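Local coordinates for protein aldo-keto reductase AKR2E4 (Bombyx mori, PDB 3WCZ) that reduces 3-dehydroecdysone with NADPH as cosubstrate, as an NADP-dependent aldo-keto reductase of the silkworm that may help regulate molting, at residues Trp89-His93 with Phe121-Pro127; Asp135-Trp140 with Arg167-Ser172. All coordinates share one frame; numbering follows the deposited sequence.

Contact 1: Trp89-His93 with Phe121-Pro127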
loop_
_atom_site.group_PDB
_atom_site.type_symbol
_atom_site.label_atom_id
_atom_site.label_comp_id
_atom_site.label_asym_id
_atom_site.label_seq_id
_atom_site.Cartn_x
_atom_site.Cartn_y
_atom_site.Cartn_z
ATOM N N TRP A 89 12.975 -4.787 2.291
ATOM C CA TRP A 89 13.455 -3.712 3.134
ATOM C C TRP A 89 14.791 -3.117 2.649
ATOM O O TRP A 89 15.486 -3.702 1.802
ATOM C CB TRP A 89 13.482 -4.126 4.627
ATOM C CG TRP A 89 13.774 -2.956 5.531
ATOM C CD1 TRP A 89 14.838 -2.827 6.404
ATOM C CD2 TRP A 89 13.048 -1.731 5.604
ATOM N NE1 TRP A 89 14.797 -1.594 6.991
ATOM C CE2 TRP A 89 13.712 -0.901 6.525
ATOM C CE3 TRP A 89 11.898 -1.247 4.972
ATOM C CZ2 TRP A 89 13.258 0.381 6.833
ATOM C CZ3 TRP A 89 11.459 0.018 5.261
ATOM C CH2 TRP A 89 12.131 0.818 6.189
ATOM N N ASN A 90 15.117 -1.944 3.184
ATOM C CA ASN A 90 16.197 -1.098 2.704
ATOM C C ASN A 90 17.595 -1.700 2.864
ATOM O O ASN A 90 18.524 -1.245 2.198
ATOM C CB ASN A 90 16.186 0.231 3.442
ATOM C CG ASN A 90 14.907 1.014 3.249
ATOM O OD1 ASN A 90 14.059 0.715 2.399
ATOM N ND2 ASN A 90 14.744 2.040 4.095
ATOM N N ASP A 91 17.748 -2.680 3.746
ATOM C CA ASP A 91 19.059 -3.316 3.967
ATOM C C ASP A 91 19.286 -4.540 3.090
ATOM O O ASP A 91 20.253 -5.276 3.270
ATOM C CB ASP A 91 19.283 -3.665 5.447
ATOM C CG ASP A 91 18.310 -4.695 5.985
ATOM O OD1 ASP A 91 17.245 -4.940 5.392
ATOM O OD2 ASP A 91 18.610 -5.258 7.072
ATOM N N LYS A 92 18.404 -4.756 2.122
ATOM C CA LYS A 92 18.484 -5.902 1.235
ATOM C C LYS A 92 18.513 -5.482 -0.231
ATOM O O LYS A 92 17.938 -6.162 -1.102
ATOM C CB LYS A 92 17.319 -6.882 1.451
ATOM C CG LYS A 92 17.193 -7.431 2.883
ATOM C CD LYS A 92 18.389 -8.236 3.342
ATOM C CE LYS A 92 18.157 -8.739 4.765
ATOM N NZ LYS A 92 19.243 -9.584 5.233
ATOM N N HIS A 93 19.205 -4.385 -0.528
ATOM C CA HIS A 93 19.174 -3.827 -1.870
ATOM C C HIS A 93 20.207 -4.374 -2.853
ATOM O O HIS A 93 20.102 -4.132 -4.054
ATOM C CB HIS A 93 19.230 -2.302 -1.817
ATOM C CG HIS A 93 17.896 -1.665 -1.576
ATOM N ND1 HIS A 93 17.567 -0.450 -2.121
ATOM C CD2 HIS A 93 16.802 -2.084 -0.896
ATOM C CE1 HIS A 93 16.329 -0.129 -1.767
ATOM N NE2 HIS A 93 15.850 -1.098 -1.007
ATOM N N PHE A 121 11.564 1.262 -0.347
ATOM C CA PHE A 121 12.056 2.616 -0.610
ATOM C C PHE A 121 13.205 2.546 -1.611
ATOM O O PHE A 121 13.912 1.517 -1.695
ATOM C CB PHE A 121 12.629 3.289 0.657
ATOM C CG PHE A 121 11.598 3.706 1.661
ATOM C CD1 PHE A 121 11.201 2.824 2.638
ATOM C CD2 PHE A 121 11.079 4.987 1.655
ATOM C CE1 PHE A 121 10.245 3.198 3.590
ATOM C CE2 PHE A 121 10.098 5.374 2.573
ATOM C CZ PHE A 121 9.697 4.478 3.549
ATOM N N PRO A 122 13.498 3.671 -2.278
ATOM C CA PRO A 122 14.640 3.677 -3.212
ATOM C C PRO A 122 15.981 3.817 -2.489
ATOM O O PRO A 122 17.011 3.709 -3.141
ATOM C CB PRO A 122 14.365 4.889 -4.117
ATOM C CG PRO A 122 13.500 5.813 -3.283
ATOM C CD PRO A 122 12.668 4.881 -2.404
ATOM N N ILE A 123 15.959 4.084 -1.199
ATOM C CA ILE A 123 17.136 4.227 -0.359
ATOM C C ILE A 123 17.648 2.855 0.032
ATOM O O ILE A 123 16.882 1.940 0.315
ATOM C CB ILE A 123 16.772 5.005 0.935
ATOM C CG1 ILE A 123 16.221 6.391 0.581
ATOM C CG2 ILE A 123 17.943 5.126 1.854
ATOM C CD1 ILE A 123 15.458 7.034 1.740
ATOM N N ALA A 124 18.976 2.732 0.080
ATOM C CA ALA A 124 19.651 1.523 0.568
ATOM C C ALA A 124 20.348 1.879 1.877
ATOM O O ALA A 124 20.974 2.938 1.982
ATOM C CB ALA A 124 20.647 1.020 -0.430
ATOM N N THR A 125 20.242 1.002 2.866
ATOM C CA THR A 125 20.930 1.194 4.137
ATOM C C THR A 125 21.653 -0.082 4.523
ATOM O O THR A 125 21.442 -1.160 3.957
ATOM C CB THR A 125 19.980 1.603 5.271
ATOM O OG1 THR A 125 19.070 0.532 5.536
ATOM C CG2 THR A 125 19.215 2.850 4.890
ATOM N N LYS A 126 22.584 0.068 5.458
ATOM C CA LYS A 126 23.152 -1.068 6.136
ATOM C C LYS A 126 22.169 -1.477 7.241
ATOM O O LYS A 126 21.200 -0.770 7.526
ATOM C CB LYS A 126 24.532 -0.702 6.704
ATOM C CG LYS A 126 25.520 -0.119 5.682
ATOM C CD LYS A 126 25.947 -1.121 4.660
ATOM C CE LYS A 126 27.184 -0.650 3.870
ATOM N NZ LYS A 126 28.479 -0.704 4.647
ATOM N N PRO A 127 22.376 -2.655 7.819
ATOM C CA PRO A 127 21.349 -3.150 8.734
ATOM C C PRO A 127 21.137 -2.249 9.954
ATOM O O PRO A 127 20.087 -2.347 10.611
ATOM C CB PRO A 127 21.887 -4.521 9.143
ATOM C CG PRO A 127 22.753 -4.942 8.018
ATOM C CD PRO A 127 23.381 -3.673 7.498
HETATM O O HOH W 1 13.541 -1.016 0.389
HETATM O O HOH W 2 16.613 1.556 6.613
HETATM O O HOH W 3 18.696 1.542 -3.643
#
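Thr125 N donates to Asn90 O at 2.9 Å, the one direct hydrogen bond between residues 89-93 and 121-127. It is nearly straight at the hydrogen (170°), but the donor stands well above the carbonyl plane. Two CA-H...O contacts flank it: Ala124 CA also lies against Asn90 O, and Asp91 CA approaches Thr125 O at 3.2 Å.

Water carries most of the remaining polar contact. One water lies 2.7 Å from Asn90 OD1, to which it probably donates, accepts from Phe121 N and bonds His93 NE2. A second joins Asn90 ND2 to Thr125 OG1. A third links His93 ND1 to Pro122 O, to which it donates. The His93 ring thus has a water in its plane at each nitrogen, which should fix its rotation. CE1 of His93 faces Phe121 O, in the ring plane at 2.9 Å; Ile123 O lies obliquely, 3.0 Å from CE1.

In this TIM barrel, both segments follow neighbouring parallel strands, 83-88 and 114-119, the second carrying a short, weakly bonded strand about 124-125. Trp89 to Lys92 form a type I beta turn. Ala124 pairs through its backbone with Asp132 of strand 131-132, and Phe121 also touches the bound NADP.

Ring and side-chain packing completes the contact. Trp89 CZ3 meets Phe121 CE1 at 3.8 Å; the ring planes are 85° apart and the pair is oblique. Asn90 CG is turned anti to its own carbonyl carbon (chi1 -61°). This lays the amide over one face of the Trp89 ring and brings OD1 to the edge of the Phe121 ring. Ala124 CB packs against His93 CB. Asp91 crosses Pro127 at about a right angle, OD2 3.8 Å from Pro127 CA.

Contact 2: Asp135-Trp140 with Arg167-Ser172; sequences DYLETW and RLVSNS
Arg167, on helix 162-170, reaches across to Asp135 and Tyr136 at the start of helix 136-148, a neighbouring helix on the outside of the barrel. CG is anti to the backbone N (chi1 -178°), and the chain runs extended to NE. CB, CG and CD pass Tyr136 OH in turn, with CD nearest at 3.3 Å. Leu137 CD1 lies over one guanidinium face, toward its rim. NH1 donates to Asp135 OD1 (2.9 Å) and weakly to Tyr136 OH. NH2 donates to Asp135 OD2 (2.9 Å). Both N-H bonds of this end-on salt bridge are almost straight, and the two planes are 19° apart.

Asp135 is also the N-cap of helix 136-148. Its OD1 accepts from Leu137 N at 3.0 Å, from above the carboxylate plane. With an alanine in place of Asp135, the Arg167 guanidinium would probably lose its charge partner and the helix start its side-chain cap.

Deeper in, Leu168 CD1 sits over the five-membered ring of Trp140 in a CH-pi contact, 3.8 Å from its centroid, and touches Leu137 CD2. Trp140 NE1 bonds Ile174 O. Ser172 OG and Asn171 N reach Leu168 O from opposite faces of its plane. The carboxylate thus meets both the guanidinium and the helix N-terminus, a setting likely to keep Asp135 ionised.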
loop_
_atom_site.group_PDB
_atom_site.type_symbol
_atom_site.label_atom_id
_atom_site.label_comp_id
_atom_site.label_asym_id
_atom_site.label_seq_id
_atom_site.Cartn_x
_atom_site.Cartn_y
_atom_site.Cartn_z
ATOM N N ASP A 135 22.593 1.485 -6.174
ATOM C CA ASP A 135 21.616 1.983 -7.134
ATOM C C ASP A 135 20.386 1.082 -7.106
ATOM O O ASP A 135 20.481 -0.140 -7.140
ATOM C CB ASP A 135 22.269 1.950 -8.510
ATOM C CG ASP A 135 21.519 2.711 -9.570
ATOM O OD1 ASP A 135 20.326 3.064 -9.403
ATOM O OD2 ASP A 135 22.145 2.968 -10.628
ATOM N N TYR A 136 19.209 1.708 -7.030
ATOM C CA TYR A 136 17.957 0.942 -7.048
ATOM C C TYR A 136 17.789 0.216 -8.383
ATOM O O TYR A 136 17.014 -0.724 -8.475
ATOM C CB TYR A 136 16.727 1.838 -6.733
ATOM C CG TYR A 136 16.615 3.031 -7.639
ATOM C CD1 TYR A 136 16.143 2.892 -8.937
ATOM C CD2 TYR A 136 16.996 4.294 -7.224
ATOM C CE1 TYR A 136 16.079 3.961 -9.786
ATOM C CE2 TYR A 136 16.953 5.379 -8.075
ATOM C CZ TYR A 136 16.482 5.214 -9.361
ATOM O OH TYR A 136 16.458 6.282 -10.208
ATOM N N LEU A 137 18.543 0.608 -9.416
ATOM C CA LEU A 137 18.508 -0.171 -10.662
ATOM C C LEU A 137 19.080 -1.564 -10.452
ATOM O O LEU A 137 18.647 -2.532 -11.082
ATOM C CB LEU A 137 19.265 0.519 -11.796
ATOM C CG LEU A 137 18.726 1.833 -12.307
ATOM C CD1 LEU A 137 19.647 2.290 -13.406
ATOM C CD2 LEU A 137 17.300 1.694 -12.815
ATOM N N GLU A 138 20.077 -1.676 -9.592
ATOM C CA GLU A 138 20.612 -2.979 -9.251
ATOM C C GLU A 138 19.590 -3.820 -8.483
ATOM O O GLU A 138 19.392 -5.006 -8.744
ATOM C CB GLU A 138 21.895 -2.846 -8.447
ATOM C CG GLU A 138 22.352 -4.184 -7.989
ATOM C CD GLU A 138 23.689 -4.182 -7.296
ATOM O OE1 GLU A 138 24.568 -3.406 -7.747
ATOM O OE2 GLU A 138 23.871 -4.970 -6.335
ATOM N N THR A 139 18.928 -3.184 -7.522
ATOM C CA THR A 139 17.923 -3.867 -6.737
ATOM C C THR A 139 16.833 -4.386 -7.685
ATOM O O THR A 139 16.313 -5.494 -7.536
ATOM C CB THR A 139 17.328 -2.879 -5.723
ATOM O OG1 THR A 139 18.393 -2.194 -5.050
ATOM C CG2 THR A 139 16.434 -3.572 -4.709
ATOM N N TRP A 140 16.486 -3.554 -8.668
ATOM C CA TRP A 140 15.432 -3.901 -9.619
ATOM C C TRP A 140 15.837 -5.118 -10.438
ATOM O O TRP A 140 14.967 -5.933 -10.801
ATOM C CB TRP A 140 15.093 -2.701 -10.510
ATOM C CG TRP A 140 13.877 -2.918 -11.350
ATOM C CD1 TRP A 140 13.837 -3.063 -12.702
ATOM C CD2 TRP A 140 12.537 -3.059 -10.891
ATOM N NE1 TRP A 140 12.545 -3.278 -13.114
ATOM C CE2 TRP A 140 11.724 -3.255 -12.017
ATOM C CE3 TRP A 140 11.940 -3.037 -9.622
ATOM C CZ2 TRP A 140 10.345 -3.433 -11.919
ATOM C CZ3 TRP A 140 10.587 -3.221 -9.534
ATOM C CH2 TRP A 140 9.806 -3.413 -10.663
ATOM N N ARG A 167 13.665 7.189 -14.498
ATOM C CA ARG A 167 14.956 6.544 -14.663
ATOM C C ARG A 167 14.798 5.046 -14.641
ATOM O O ARG A 167 15.442 4.318 -15.408
ATOM C CB ARG A 167 15.906 7.001 -13.562
ATOM C CG ARG A 167 17.302 6.415 -13.657
ATOM C CD ARG A 167 18.304 7.221 -12.831
ATOM N NE ARG A 167 19.643 6.636 -12.887
ATOM C CZ ARG A 167 20.060 5.653 -12.105
ATOM N NH1 ARG A 167 19.281 5.109 -11.177
ATOM N NH2 ARG A 167 21.295 5.172 -12.254
ATOM N N LEU A 168 13.965 4.550 -13.741
ATOM C CA LEU A 168 13.730 3.130 -13.642
ATOM C C LEU A 168 13.118 2.603 -14.925
ATOM O O LEU A 168 13.612 1.596 -15.460
ATOM C CB LEU A 168 12.861 2.826 -12.401
ATOM C CG LEU A 168 12.543 1.357 -12.161
ATOM C CD1 LEU A 168 13.840 0.573 -12.010
ATOM C CD2 LEU A 168 11.672 1.174 -10.924
ATOM N N VAL A 169 12.116 3.295 -15.478
ATOM C CA VAL A 169 11.470 2.899 -16.717
ATOM C C VAL A 169 12.455 2.900 -17.900
ATOM O O VAL A 169 12.444 1.981 -18.720
ATOM C CB VAL A 169 10.247 3.794 -17.031
ATOM C CG1 VAL A 169 9.744 3.520 -18.425
ATOM C CG2 VAL A 169 9.152 3.559 -15.990
ATOM N N SER A 170 13.293 3.918 -17.979
ATOM C CA SER A 170 14.219 4.041 -19.099
ATOM C C SER A 170 15.372 3.045 -19.054
ATOM O O SER A 170 16.018 2.820 -20.084
ATOM C CB SER A 170 14.796 5.447 -19.145
ATOM O OG SER A 170 13.776 6.365 -19.493
ATOM N N ASN A 171 15.627 2.444 -17.903
ATOM C CA ASN A 171 16.824 1.655 -17.715
ATOM C C ASN A 171 16.574 0.258 -17.256
ATOM O O ASN A 171 17.510 -0.403 -16.811
ATOM C CB ASN A 171 17.791 2.353 -16.764
ATOM C CG ASN A 171 18.354 3.615 -17.357
ATOM O OD1 ASN A 171 19.296 3.554 -18.174
ATOM N ND2 ASN A 171 17.830 4.761 -16.963
ATOM N N SER A 172 15.365 -0.244 -17.461
ATOM C CA SER A 172 15.027 -1.630 -17.127
ATOM C C SER A 172 14.184 -2.233 -18.241
ATOM O O SER A 172 13.596 -1.494 -19.026
ATOM C CB SER A 172 14.305 -1.749 -15.781
ATOM O OG SER A 172 13.055 -1.117 -15.799
#

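Contacts 1 and 2 lie on the same side of the chain's centre, their own centres 15 Å apart. They touch directly: His93 O and Thr139 OG1 are 2.8 Å apart, probably a hydrogen bond, and Pro122 O packs against Tyr136 CB at 4.1 Å. Phe160 touches both, packing on Pro122 and meeting the Tyr136 ring edge-to-face. Contact 1 is the closer to the active site. Its Phe121 side chain is about 4 Å from NADP, and Trp89 is about 7 Å, side chain to side chain, from Tyr58, the probable proton donor. Contact 2 stands farther out. The Trp140 side chain is about 13 Å from NADP and about 9 Å from that of Ser158, which binds the cofactor.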